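Local coordinates for protein packaging enzyme P4 (Pseudomonas phage phi6, PDB 4BLO) that hydrolyses nucleoside triphosphates as a hexameric RecA-type ATPase and probably uses the energy to drive viral RNA through the phage packaging port, at residues A17-A22 with Q222-V227; S23-Q28 with S217-Q222; D63-V68 with A161-T166; P191-L196 with A207-L212. All coordinates share one frame; numbering follows the deposited sequence.

Interaction 1: residues A17-A22 with Q222-V227; sequences ADLLDA and QYDCSV
Gln-222 meets Leu-19 of the helical segment 17-22 through its backbone: its carbonyl O lies 3.4 Å from Leu-19 CD2, one of two methyls that reach from the helix to the turn. Tyr-223 comes next and sets its ring against the last turn of the helix, its CG anti to the carbonyl carbon and beside the backbone N (chi1 -60°). Leu-20 CD2 sits over one face of the ring, 4.0 Å from its centroid and 17° off the ring normal, a CH-pi contact shifted toward the rim. The two side chains cross at about a right angle. At the ring edge, near its plane, Leu-19 O comes within 3.3 Å of Tyr-223 CE1. Leu-20 CA lies 3.6 Å from Tyr-223 CE1, and Leu-19 CB packs on Tyr-223 CD1. Beyond the ring, the hydroxyl makes a weak hydrogen bond to Ser-23 O. Asp-224 then brings OD2 to 3.4 Å from Leu-19 CD1. Its carboxylate answers to stronger partners, forming salt bridges with Arg-105 through OD1 and with Arg-12, on the same N-terminal helix, through OD2; two arginines would favour the charged form. From Cys-225 the chain leaves the contact and enters strand 226-231, which pairs with strand 120-126. Helix 7-22 thus packs on an alpha-to-beta connection, the turn between helix 208-222 and a central strand of the RecA-like P-loop core.

Interaction 2: residues S23-Q28 with S217-Q222; sequences SPVSLQ and SNLFTQ
Val-25 and Leu-219 make the main apolar contact between the chain leaving the N-terminal helix and the helix 208-222. Leu-219 CD1 faces the branch point of the valine, 3.9 Å from Val-25 CB, and touches both of its methyls, the two side chains meeting at a slant. Leu-27 adds a looser contact to the other branch of the same leucine, its CD1 lying 4.3 Å from Leu-219 CD2. The polar part is slight: Ser-23 OG gives a weak hydrogen bond of 3.3 Å to Gln-222 OE1. The serine hydroxyl stands between its own backbone N and carbonyl carbon (chi1 61°), while the glutamine, extended beyond CG, carries its amide toward it. The same amide oxygen also lies 3.3 Å from Val-25 CG1, so polar and apolar contacts share it as glutamine and valine slide past each other in opposite directions. Strand 26-27 belongs to a two-stranded antiparallel sheet with strand 34-35, and Leu-27 also touches Leu-93 of a neighbouring subunit. Helix 208-222, which Leu-27 of this strand also touches at Leu-212 and Asp-215, packs through Phe-220 on helix 167-179 of the core.

Interaction 3: residues D63-V68 with A161-T166; sequences DIRPSV and AVHIST
Arg-65 packs against Val-162 and His-163 of strand 161-163, and its contacts begin at the backbone, where CA is 3.7 Å from Val-162 CG2. CB continues this packing at 3.8 Å from the same methyl, which the valine's first torsion sets anti to its backbone N. Arg-65 CB also comes within 4.0 Å of His-163 O. From there CG takes the crowded position between the arginine's backbone N and carbonyl carbon (chi1 77°), and the chain bends at both chi2 and chi3. NE then lies 3.6 Å from His-163 O, which sits at the edge of the guanidinium near its plane, but the pair is not a hydrogen bond. Within this chain, strand 161-163 is an outermost strand of the mixed sheet of the RecA-like core, with strand 144-147 parallel beside it, and Arg-65 is the N-cap residue of the short helix 66-69 that rests on this margin. At the tip, NH2 packs 3.6 Å from His-163 CB. The guanidinium and imidazole planes stand 61° apart, with NH2 placed obliquely to the ring and 4.4 Å from His-163 ND1. The imidazole's own polar partner is Asp-156, which its NE2 reaches by a hydrogen bond. Gly-102 of a neighbouring subunit packs on both Arg-65 and His-163. One residue further along each segment, Pro-66 CD approaches Ile-164 CG2 at 4.2 Å, and from here the proline continues onto Val-173 of helix 167-179.

Interaction 4: residues P191-L196 with A207-L212; sequences PLLFRL and AVFYSL
The ring of Phe-209 takes Leu-193 CD1 at its edge, near the ring plane and 3.6 Å from Phe-209 CE1. Leu-196 CD1 approaches the same ring obliquely and lies 4.0 Å from Phe-209 CB, at the root of the side chain, the two side chains crossing at about a right angle. Within its own helix, the phenylalanine points CD2 at the centre of one face of the Tyr-210 ring, 3.6 Å above its plane, while Tyr-210 CZ lies in plane at the phenylalanine's edge. Phe-209 CG is anti to the backbone N (chi1 159°), the torsion that starts the ring toward Leu-193. A second cluster is purely aliphatic. Leu-212 CD1 is shared by two leucines, lying 4.1 Å from Leu-192 CD2 and equally far from Leu-196 CD2. Leu-196 therefore spans both clusters, one methyl on Phe-209 and the other on Leu-212. It closes a type I beta turn that starts at Leu-193. In the same turn, Arg-195 sends NH1 back to Pro-191 O in a weak hydrogen bond, and its NH2 is bonded to Gln-28 O of a neighbouring subunit. The contact thus joins helix 190-193 and the beta turn that runs on from Leu-193 to the first turns of helix 208-222, while Phe-209 and Tyr-210 also pack on Val-247 of helix 240-248.

How the interactions relate
From the N terminus, the chain first supplies segments 17-22 and 23-28, whose partners lie some 190 to 200 residues on, so interaction 1 closes the longest loop and interaction 2 is nested directly inside it. Within both lie interaction 3 and then, in series, the short loop of interaction 4; none cross. Interactions 1 and 2 share Gln-222 and touch, tying helix 7-22 to the turn before strand 226-231, and the chain through strand 26-27 to helix 208-222. Interaction 4 uses the start of that helix and meets interaction 2 where Leu-27 CD2 lies 3.8 Å from Leu-212 CD2. Interaction 3 stands apart at the margin of the central sheet, its centre about 21 Å from that of interaction 1.

Interaction 1: residues A17-A22 with Q222-V227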
loop_
_atom_site.group_PDB
_atom_site.type_symbol
_atom_site.label_atom_id
_atom_site.label_comp_id
_atom_site.label_asym_id
_atom_site.label_seq_id
_atom_site.Cartn_x
_atom_site.Cartn_y
_atom_site.Cartn_z
ATOM N N ALA L 17 10.227 9.094 -42.306
ATOM C CA ALA L 17 10.842 7.762 -42.250
ATOM C C ALA L 17 12.255 7.846 -41.730
ATOM O O ALA L 17 12.666 6.994 -40.947
ATOM C CB ALA L 17 10.828 7.106 -43.617
ATOM N N ASP L 18 12.985 8.893 -42.137
ATOM C CA ASP L 18 14.354 9.121 -41.696
ATOM C C ASP L 18 14.380 9.467 -40.230
ATOM O O ASP L 18 15.133 8.829 -39.499
ATOM C CB ASP L 18 15.027 10.214 -42.529
ATOM C CG ASP L 18 15.349 9.728 -43.918
ATOM O OD1 ASP L 18 16.290 8.920 -44.056
ATOM O OD2 ASP L 18 14.668 10.167 -44.873
ATOM N N LEU L 19 13.517 10.422 -39.789
ATOM C CA LEU L 19 13.426 10.846 -38.391
ATOM C C LEU L 19 13.209 9.652 -37.468
ATOM O O LEU L 19 13.845 9.568 -36.415
ATOM C CB LEU L 19 12.295 11.865 -38.186
ATOM C CG LEU L 19 12.509 13.293 -38.699
ATOM C CD1 LEU L 19 11.184 13.990 -38.904
ATOM C CD2 LEU L 19 13.392 14.114 -37.750
ATOM N N LEU L 20 12.337 8.722 -37.889
ATOM C CA LEU L 20 11.994 7.518 -37.140
ATOM C C LEU L 20 13.172 6.529 -37.059
ATOM O O LEU L 20 13.437 5.991 -35.977
ATOM C CB LEU L 20 10.750 6.841 -37.751
ATOM C CG LEU L 20 9.408 7.550 -37.535
ATOM C CD1 LEU L 20 8.401 7.128 -38.562
ATOM C CD2 LEU L 20 8.855 7.304 -36.141
ATOM N N ASP L 21 13.891 6.321 -38.181
ATOM C CA ASP L 21 15.032 5.402 -38.263
ATOM C C ASP L 21 16.286 5.955 -37.591
ATOM O O ASP L 21 17.079 5.180 -37.053
ATOM C CB ASP L 21 15.348 5.078 -39.736
ATOM C CG ASP L 21 14.286 4.269 -40.461
ATOM O OD1 ASP L 21 13.207 4.032 -39.873
ATOM O OD2 ASP L 21 14.529 3.888 -41.625
ATOM N N ALA L 22 16.474 7.285 -37.653
ATOM C CA ALA L 22 17.636 7.995 -37.122
ATOM C C ALA L 22 17.814 7.810 -35.618
ATOM O O ALA L 22 18.940 7.604 -35.164
ATOM C CB ALA L 22 17.528 9.479 -37.439
ATOM N N GLN L 222 11.190 15.402 -31.324
ATOM C CA GLN L 222 12.117 14.625 -32.135
ATOM C C GLN L 222 11.530 14.265 -33.518
ATOM O O GLN L 222 12.298 14.159 -34.482
ATOM C CB GLN L 222 12.486 13.344 -31.390
ATOM C CG GLN L 222 13.926 12.945 -31.610
ATOM C CD GLN L 222 14.413 12.055 -30.497
ATOM O OE1 GLN L 222 13.967 10.907 -30.365
ATOM N NE2 GLN L 222 15.348 12.561 -29.685
ATOM N N TYR L 223 10.187 14.077 -33.610
ATOM C CA TYR L 223 9.511 13.685 -34.853
ATOM C C TYR L 223 8.715 14.850 -35.504
ATOM O O TYR L 223 7.877 14.613 -36.374
ATOM C CB TYR L 223 8.616 12.456 -34.607
ATOM C CG TYR L 223 9.398 11.254 -34.119
ATOM C CD1 TYR L 223 10.502 10.787 -34.818
ATOM C CD2 TYR L 223 9.025 10.575 -32.966
ATOM C CE1 TYR L 223 11.238 9.696 -34.361
ATOM C CE2 TYR L 223 9.746 9.471 -32.508
ATOM C CZ TYR L 223 10.842 9.025 -33.217
ATOM O OH TYR L 223 11.547 7.926 -32.773
ATOM N N ASP L 224 9.037 16.105 -35.118
ATOM C CA ASP L 224 8.487 17.373 -35.622
ATOM C C ASP L 224 6.949 17.444 -35.576
ATOM O O ASP L 224 6.331 18.051 -36.464
ATOM C CB ASP L 224 8.984 17.662 -37.051
ATOM C CG ASP L 224 10.485 17.643 -37.260
ATOM O OD1 ASP L 224 11.229 17.998 -36.307
ATOM O OD2 ASP L 224 10.916 17.346 -38.398
ATOM N N CYS L 225 6.343 16.842 -34.528
ATOM C CA CYS L 225 4.888 16.812 -34.313
ATOM C C CYS L 225 4.449 17.973 -33.428
ATOM O O CYS L 225 5.160 18.351 -32.489
ATOM C CB CYS L 225 4.449 15.488 -33.690
ATOM S SG CYS L 225 4.938 14.010 -34.610
ATOM N N SER L 226 3.242 18.475 -33.686
ATOM C CA SER L 226 2.558 19.477 -32.878
ATOM C C SER L 226 1.211 18.862 -32.460
ATOM O O SER L 226 0.258 18.842 -33.247
ATOM C CB SER L 226 2.392 20.786 -33.637
ATOM O OG SER L 226 1.895 21.787 -32.764
ATOM N N VAL L 227 1.173 18.288 -31.248
ATOM C CA VAL L 227 0.010 17.604 -30.699
ATOM C C VAL L 227 -0.558 18.366 -29.484
ATOM O O VAL L 227 0.189 18.892 -28.669
ATOM C CB VAL L 227 0.376 16.126 -30.342
ATOM C CG1 VAL L 227 -0.809 15.361 -29.730
ATOM C CG2 VAL L 227 0.937 15.375 -31.553
#

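Interaction 2: residues S23-Q28 with S217-Q222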
loop_
_atom_site.group_PDB
_atom_site.type_symbol
_atom_site.label_atom_id
_atom_site.label_comp_id
_atom_site.label_asym_id
_atom_site.label_seq_id
_atom_site.Cartn_x
_atom_site.Cartn_y
_atom_site.Cartn_z
ATOM N N SER L 23 16.719 7.894 -34.852
ATOM C CA SER L 23 16.790 7.795 -33.402
ATOM C C SER L 23 15.950 6.630 -32.829
ATOM O O SER L 23 14.712 6.622 -32.973
ATOM C CB SER L 23 16.354 9.114 -32.760
ATOM O OG SER L 23 15.016 9.451 -33.098
ATOM N N PRO L 24 16.620 5.661 -32.140
ATOM C CA PRO L 24 15.865 4.597 -31.458
ATOM C C PRO L 24 15.280 5.141 -30.146
ATOM O O PRO L 24 16.010 5.742 -29.349
ATOM C CB PRO L 24 16.911 3.498 -31.228
ATOM C CG PRO L 24 18.231 4.174 -31.305
ATOM C CD PRO L 24 18.067 5.563 -31.860
ATOM N N VAL L 25 13.960 4.979 -29.940
ATOM C CA VAL L 25 13.306 5.508 -28.739
ATOM C C VAL L 25 12.650 4.413 -27.922
ATOM O O VAL L 25 12.339 3.326 -28.424
ATOM C CB VAL L 25 12.284 6.644 -29.022
ATOM C CG1 VAL L 25 12.978 7.910 -29.494
ATOM C CG2 VAL L 25 11.189 6.212 -30.004
ATOM N N SER L 26 12.415 4.744 -26.651
ATOM C CA SER L 26 11.743 3.910 -25.667
ATOM C C SER L 26 10.813 4.769 -24.814
ATOM O O SER L 26 10.724 5.982 -25.011
ATOM C CB SER L 26 12.758 3.188 -24.786
ATOM O OG SER L 26 13.529 2.261 -25.537
ATOM N N LEU L 27 10.102 4.134 -23.886
ATOM C CA LEU L 27 9.209 4.802 -22.950
ATOM C C LEU L 27 9.191 4.021 -21.661
ATOM O O LEU L 27 9.437 2.817 -21.662
ATOM C CB LEU L 27 7.799 4.988 -23.517
ATOM C CG LEU L 27 7.001 6.131 -22.894
ATOM C CD1 LEU L 27 7.376 7.464 -23.501
ATOM C CD2 LEU L 27 5.529 5.894 -23.028
ATOM N N GLN L 28 9.061 4.681 -20.524
ATOM C CA GLN L 28 9.024 4.068 -19.213
ATOM C C GLN L 28 8.023 4.803 -18.337
ATOM O O GLN L 28 7.901 6.034 -18.435
ATOM C CB GLN L 28 10.411 4.070 -18.573
ATOM C CG GLN L 28 10.548 3.109 -17.389
ATOM C CD GLN L 28 11.682 3.469 -16.462
ATOM O OE1 GLN L 28 12.244 4.563 -16.503
ATOM N NE2 GLN L 28 12.042 2.553 -15.602
ATOM N N SER L 217 6.218 14.799 -24.879
ATOM C CA SER L 217 6.555 16.066 -25.529
ATOM C C SER L 217 7.832 15.942 -26.354
ATOM O O SER L 217 7.835 16.329 -27.521
ATOM C CB SER L 217 6.692 17.183 -24.499
ATOM O OG SER L 217 6.809 18.454 -25.117
ATOM N N ASN L 218 8.896 15.356 -25.773
ATOM C CA ASN L 218 10.190 15.188 -26.450
ATOM C C ASN L 218 10.086 14.194 -27.626
ATOM O O ASN L 218 10.737 14.396 -28.653
ATOM C CB ASN L 218 11.280 14.780 -25.466
ATOM C CG ASN L 218 11.623 15.822 -24.419
ATOM O OD1 ASN L 218 12.102 15.494 -23.324
ATOM N ND2 ASN L 218 11.413 17.098 -24.727
ATOM N N LEU L 219 9.216 13.177 -27.494
ATOM C CA LEU L 219 8.931 12.200 -28.544
ATOM C C LEU L 219 8.363 12.938 -29.774
ATOM O O LEU L 219 8.773 12.670 -30.900
ATOM C CB LEU L 219 7.931 11.164 -27.992
ATOM C CG LEU L 219 8.123 9.676 -28.310
ATOM C CD1 LEU L 219 9.519 9.187 -28.001
ATOM C CD2 LEU L 219 7.131 8.841 -27.545
ATOM N N PHE L 220 7.485 13.930 -29.545
ATOM C CA PHE L 220 6.904 14.747 -30.614
ATOM C C PHE L 220 7.904 15.783 -31.123
ATOM O O PHE L 220 7.880 16.088 -32.316
ATOM C CB PHE L 220 5.612 15.431 -30.156
ATOM C CG PHE L 220 4.483 14.486 -29.807
ATOM C CD1 PHE L 220 4.333 13.276 -30.473
ATOM C CD2 PHE L 220 3.543 14.829 -28.845
ATOM C CE1 PHE L 220 3.282 12.409 -30.157
ATOM C CE2 PHE L 220 2.484 13.968 -28.540
ATOM C CZ PHE L 220 2.360 12.763 -29.196
ATOM N N THR L 221 8.786 16.316 -30.242
ATOM C CA THR L 221 9.810 17.301 -30.625
ATOM C C THR L 221 10.810 16.659 -31.593
ATOM O O THR L 221 11.195 17.281 -32.580
ATOM C CB THR L 221 10.516 17.877 -29.387
ATOM O OG1 THR L 221 9.532 18.331 -28.450
ATOM C CG2 THR L 221 11.482 19.008 -29.731
ATOM N N GLN L 222 11.190 15.402 -31.324
ATOM C CA GLN L 222 12.117 14.625 -32.135
ATOM C C GLN L 222 11.530 14.265 -33.518
ATOM O O GLN L 222 12.298 14.159 -34.482
ATOM C CB GLN L 222 12.486 13.344 -31.390
ATOM C CG GLN L 222 13.926 12.945 -31.610
ATOM C CD GLN L 222 14.413 12.055 -30.497
ATOM O OE1 GLN L 222 13.967 10.907 -30.365
ATOM N NE2 GLN L 222 15.348 12.561 -29.685
#

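Interaction 3: residues D63-V68 with A161-T166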
loop_
_atom_site.group_PDB
_atom_site.type_symbol
_atom_site.label_atom_id
_atom_site.label_comp_id
_atom_site.label_asym_id
_atom_site.label_seq_id
_atom_site.Cartn_x
_atom_site.Cartn_y
_atom_site.Cartn_z
ATOM N N ASP L 63 -11.741 5.800 -41.636
ATOM C CA ASP L 63 -10.971 4.931 -42.520
ATOM C C ASP L 63 -9.487 4.891 -42.180
ATOM O O ASP L 63 -8.809 3.952 -42.607
ATOM C CB ASP L 63 -11.152 5.362 -43.984
ATOM C CG ASP L 63 -12.593 5.479 -44.464
ATOM O OD1 ASP L 63 -13.459 4.752 -43.927
ATOM O OD2 ASP L 63 -12.845 6.283 -45.383
ATOM N N ILE L 64 -8.978 5.883 -41.415
ATOM C CA ILE L 64 -7.551 5.945 -41.068
ATOM C C ILE L 64 -7.274 5.444 -39.636
ATOM O O ILE L 64 -6.172 5.673 -39.134
ATOM C CB ILE L 64 -6.927 7.346 -41.311
ATOM C CG1 ILE L 64 -7.621 8.461 -40.479
ATOM C CG2 ILE L 64 -6.910 7.653 -42.801
ATOM C CD1 ILE L 64 -6.813 9.687 -40.241
ATOM N N ARG L 65 -8.221 4.734 -38.994
ATOM C CA ARG L 65 -7.963 4.211 -37.649
ATOM C C ARG L 65 -6.971 3.013 -37.771
ATOM O O ARG L 65 -7.054 2.259 -38.750
ATOM C CB ARG L 65 -9.267 3.883 -36.889
ATOM C CG ARG L 65 -9.967 2.601 -37.290
ATOM C CD ARG L 65 -11.458 2.784 -37.425
ATOM N NE ARG L 65 -12.133 3.061 -36.157
ATOM C CZ ARG L 65 -13.423 2.818 -35.945
ATOM N NH1 ARG L 65 -14.172 2.289 -36.907
ATOM N NH2 ARG L 65 -13.970 3.087 -34.765
ATOM N N PRO L 66 -5.952 2.900 -36.874
ATOM C CA PRO L 66 -4.918 1.856 -37.049
ATOM C C PRO L 66 -5.434 0.423 -37.064
ATOM O O PRO L 66 -4.876 -0.396 -37.792
ATOM C CB PRO L 66 -3.994 2.064 -35.849
ATOM C CG PRO L 66 -4.214 3.459 -35.439
ATOM C CD PRO L 66 -5.652 3.749 -35.703
ATOM N N SER L 67 -6.503 0.125 -36.276
ATOM C CA SER L 67 -7.126 -1.208 -36.177
ATOM C C SER L 67 -7.654 -1.710 -37.539
ATOM O O SER L 67 -7.720 -2.920 -37.759
ATOM C CB SER L 67 -8.260 -1.190 -35.156
ATOM O OG SER L 67 -9.277 -0.272 -35.513
ATOM N N VAL L 68 -7.994 -0.772 -38.443
ATOM C CA VAL L 68 -8.521 -1.029 -39.776
ATOM C C VAL L 68 -7.366 -1.139 -40.799
ATOM O O VAL L 68 -7.400 -2.035 -41.657
ATOM C CB VAL L 68 -9.557 0.082 -40.137
ATOM C CG1 VAL L 68 -9.618 0.377 -41.631
ATOM C CG2 VAL L 68 -10.939 -0.268 -39.595
ATOM N N ALA L 161 -12.701 12.878 -36.704
ATOM C CA ALA L 161 -12.647 11.962 -35.564
ATOM C C ALA L 161 -12.125 10.572 -35.944
ATOM O O ALA L 161 -12.621 9.942 -36.885
ATOM C CB ALA L 161 -14.016 11.845 -34.903
ATOM N N VAL L 162 -11.123 10.104 -35.184
ATOM C CA VAL L 162 -10.505 8.782 -35.326
ATOM C C VAL L 162 -10.570 8.112 -33.938
ATOM O O VAL L 162 -9.956 8.584 -32.974
ATOM C CB VAL L 162 -9.084 8.808 -35.975
ATOM C CG1 VAL L 162 -8.222 9.930 -35.420
ATOM C CG2 VAL L 162 -8.381 7.457 -35.877
ATOM N N HIS L 163 -11.398 7.058 -33.838
ATOM C CA HIS L 163 -11.651 6.353 -32.590
ATOM C C HIS L 163 -10.652 5.238 -32.364
ATOM O O HIS L 163 -10.606 4.263 -33.121
ATOM C CB HIS L 163 -13.087 5.828 -32.535
ATOM C CG HIS L 163 -14.106 6.927 -32.592
ATOM N ND1 HIS L 163 -14.714 7.295 -33.792
ATOM C CD2 HIS L 163 -14.545 7.751 -31.608
ATOM C CE1 HIS L 163 -15.517 8.304 -33.490
ATOM N NE2 HIS L 163 -15.456 8.611 -32.188
ATOM N N ILE L 164 -9.835 5.410 -31.307
ATOM C CA ILE L 164 -8.829 4.443 -30.880
ATOM C C ILE L 164 -9.286 3.760 -29.562
ATOM O O ILE L 164 -10.279 4.175 -28.941
ATOM C CB ILE L 164 -7.417 5.087 -30.765
ATOM C CG1 ILE L 164 -7.364 6.161 -29.664
ATOM C CG2 ILE L 164 -6.930 5.635 -32.118
ATOM C CD1 ILE L 164 -6.123 6.211 -28.933
ATOM N N SER L 165 -8.549 2.711 -29.151
ATOM C CA SER L 165 -8.796 1.918 -27.953
ATOM C C SER L 165 -7.546 1.775 -27.082
ATOM O O SER L 165 -7.700 1.692 -25.867
ATOM C CB SER L 165 -9.311 0.533 -28.334
ATOM O OG SER L 165 -8.331 -0.274 -28.967
ATOM N N THR L 166 -6.321 1.725 -27.682
ATOM C CA THR L 166 -5.053 1.524 -26.953
ATOM C C THR L 166 -4.111 2.741 -27.012
ATOM O O THR L 166 -4.260 3.610 -27.874
ATOM C CB THR L 166 -4.297 0.251 -27.446
ATOM O OG1 THR L 166 -3.530 0.509 -28.628
ATOM C CG2 THR L 166 -5.206 -0.955 -27.643
#

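Interaction 4: residues P191-L196 with A207-L212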
loop_
_atom_site.group_PDB
_atom_site.type_symbol
_atom_site.label_atom_id
_atom_site.label_comp_id
_atom_site.label_asym_id
_atom_site.label_seq_id
_atom_site.Cartn_x
_atom_site.Cartn_y
_atom_site.Cartn_z
ATOM N N PRO L 191 -8.056 7.562 -20.349
ATOM C CA PRO L 191 -7.788 6.110 -20.184
ATOM C C PRO L 191 -6.415 5.789 -19.557
ATOM O O PRO L 191 -6.295 4.845 -18.763
ATOM C CB PRO L 191 -7.846 5.578 -21.626
ATOM C CG PRO L 191 -8.688 6.533 -22.360
ATOM C CD PRO L 191 -8.498 7.863 -21.735
ATOM N N LEU L 192 -5.393 6.591 -19.917
ATOM C CA LEU L 192 -4.025 6.503 -19.421
ATOM C C LEU L 192 -3.938 7.063 -17.990
ATOM O O LEU L 192 -3.412 6.389 -17.110
ATOM C CB LEU L 192 -3.103 7.308 -20.370
ATOM C CG LEU L 192 -1.607 6.962 -20.489
ATOM C CD1 LEU L 192 -0.874 8.051 -21.227
ATOM C CD2 LEU L 192 -0.939 6.773 -19.143
ATOM N N LEU L 193 -4.451 8.287 -17.767
ATOM C CA LEU L 193 -4.405 9.005 -16.491
ATOM C C LEU L 193 -5.110 8.280 -15.344
ATOM O O LEU L 193 -4.627 8.295 -14.204
ATOM C CB LEU L 193 -5.035 10.394 -16.674
ATOM C CG LEU L 193 -4.072 11.584 -16.710
ATOM C CD1 LEU L 193 -3.152 11.532 -17.941
ATOM C CD2 LEU L 193 -4.837 12.909 -16.705
ATOM N N PHE L 194 -6.248 7.660 -15.639
ATOM C CA PHE L 194 -7.046 6.989 -14.627
ATOM C C PHE L 194 -6.480 5.596 -14.272
ATOM O O PHE L 194 -6.850 5.032 -13.238
ATOM C CB PHE L 194 -8.523 6.926 -15.078
ATOM C CG PHE L 194 -9.264 8.254 -14.997
ATOM C CD1 PHE L 194 -8.591 9.437 -14.683
ATOM C CD2 PHE L 194 -10.633 8.321 -15.227
ATOM C CE1 PHE L 194 -9.274 10.652 -14.606
ATOM C CE2 PHE L 194 -11.314 9.538 -15.144
ATOM C CZ PHE L 194 -10.630 10.694 -14.836
ATOM N N ARG L 195 -5.536 5.082 -15.080
ATOM C CA ARG L 195 -4.920 3.782 -14.838
ATOM C C ARG L 195 -3.450 3.934 -14.399
ATOM O O ARG L 195 -2.697 2.956 -14.389
ATOM C CB ARG L 195 -5.066 2.874 -16.070
ATOM C CG ARG L 195 -6.419 2.201 -16.099
ATOM C CD ARG L 195 -6.834 1.736 -17.465
ATOM N NE ARG L 195 -8.210 1.247 -17.438
ATOM C CZ ARG L 195 -9.222 1.842 -18.048
ATOM N NH1 ARG L 195 -9.021 2.940 -18.765
ATOM N NH2 ARG L 195 -10.443 1.336 -17.962
ATOM N N LEU L 196 -3.071 5.143 -13.947
ATOM C CA LEU L 196 -1.726 5.386 -13.449
ATOM C C LEU L 196 -1.628 4.856 -12.029
ATOM O O LEU L 196 -2.146 5.481 -11.088
ATOM C CB LEU L 196 -1.329 6.872 -13.520
ATOM C CG LEU L 196 -1.006 7.460 -14.901
ATOM C CD1 LEU L 196 -0.890 8.964 -14.833
ATOM C CD2 LEU L 196 0.267 6.860 -15.494
ATOM N N ALA L 207 3.688 11.360 -9.376
ATOM C CA ALA L 207 4.773 12.171 -9.917
ATOM C C ALA L 207 5.169 11.766 -11.347
ATOM O O ALA L 207 5.453 12.654 -12.145
ATOM C CB ALA L 207 5.982 12.100 -9.001
ATOM N N VAL L 208 5.127 10.448 -11.684
ATOM C CA VAL L 208 5.513 9.913 -13.002
ATOM C C VAL L 208 4.625 10.491 -14.124
ATOM O O VAL L 208 4.986 10.402 -15.301
ATOM C CB VAL L 208 5.547 8.359 -13.010
ATOM C CG1 VAL L 208 4.156 7.747 -13.056
ATOM C CG2 VAL L 208 6.431 7.813 -14.133
ATOM N N PHE L 209 3.481 11.096 -13.757
ATOM C CA PHE L 209 2.563 11.734 -14.700
ATOM C C PHE L 209 3.274 12.878 -15.410
ATOM O O PHE L 209 3.151 12.997 -16.618
ATOM C CB PHE L 209 1.301 12.218 -13.965
ATOM C CG PHE L 209 0.504 13.304 -14.642
ATOM C CD1 PHE L 209 -0.313 13.017 -15.733
ATOM C CD2 PHE L 209 0.544 14.612 -14.171
ATOM C CE1 PHE L 209 -1.053 14.028 -16.356
ATOM C CE2 PHE L 209 -0.208 15.621 -14.794
ATOM C CZ PHE L 209 -1.001 15.318 -15.878
ATOM N N TYR L 210 4.050 13.688 -14.668
ATOM C CA TYR L 210 4.792 14.831 -15.192
ATOM C C TYR L 210 5.970 14.390 -16.047
ATOM O O TYR L 210 6.256 15.022 -17.067
ATOM C CB TYR L 210 5.256 15.743 -14.073
ATOM C CG TYR L 210 4.126 16.219 -13.193
ATOM C CD1 TYR L 210 3.264 17.223 -13.615
ATOM C CD2 TYR L 210 3.914 15.665 -11.932
ATOM C CE1 TYR L 210 2.200 17.641 -12.819
ATOM C CE2 TYR L 210 2.871 16.098 -11.117
ATOM C CZ TYR L 210 2.020 17.085 -11.561
ATOM O OH TYR L 210 1.028 17.520 -10.724
ATOM N N SER L 211 6.618 13.287 -15.667
ATOM C CA SER L 211 7.718 12.709 -16.430
ATOM C C SER L 211 7.200 12.171 -17.759
ATOM O O SER L 211 7.837 12.395 -18.786
ATOM C CB SER L 211 8.416 11.614 -15.625
ATOM O OG SER L 211 9.415 12.201 -14.802
ATOM N N LEU L 212 6.017 11.520 -17.749
ATOM C CA LEU L 212 5.383 10.984 -18.952
ATOM C C LEU L 212 5.041 12.095 -19.957
ATOM O O LEU L 212 5.291 11.910 -21.144
ATOM C CB LEU L 212 4.118 10.181 -18.611
ATOM C CG LEU L 212 4.137 8.675 -18.966
ATOM C CD1 LEU L 212 2.883 7.975 -18.460
ATOM C CD2 LEU L 212 4.265 8.449 -20.463
#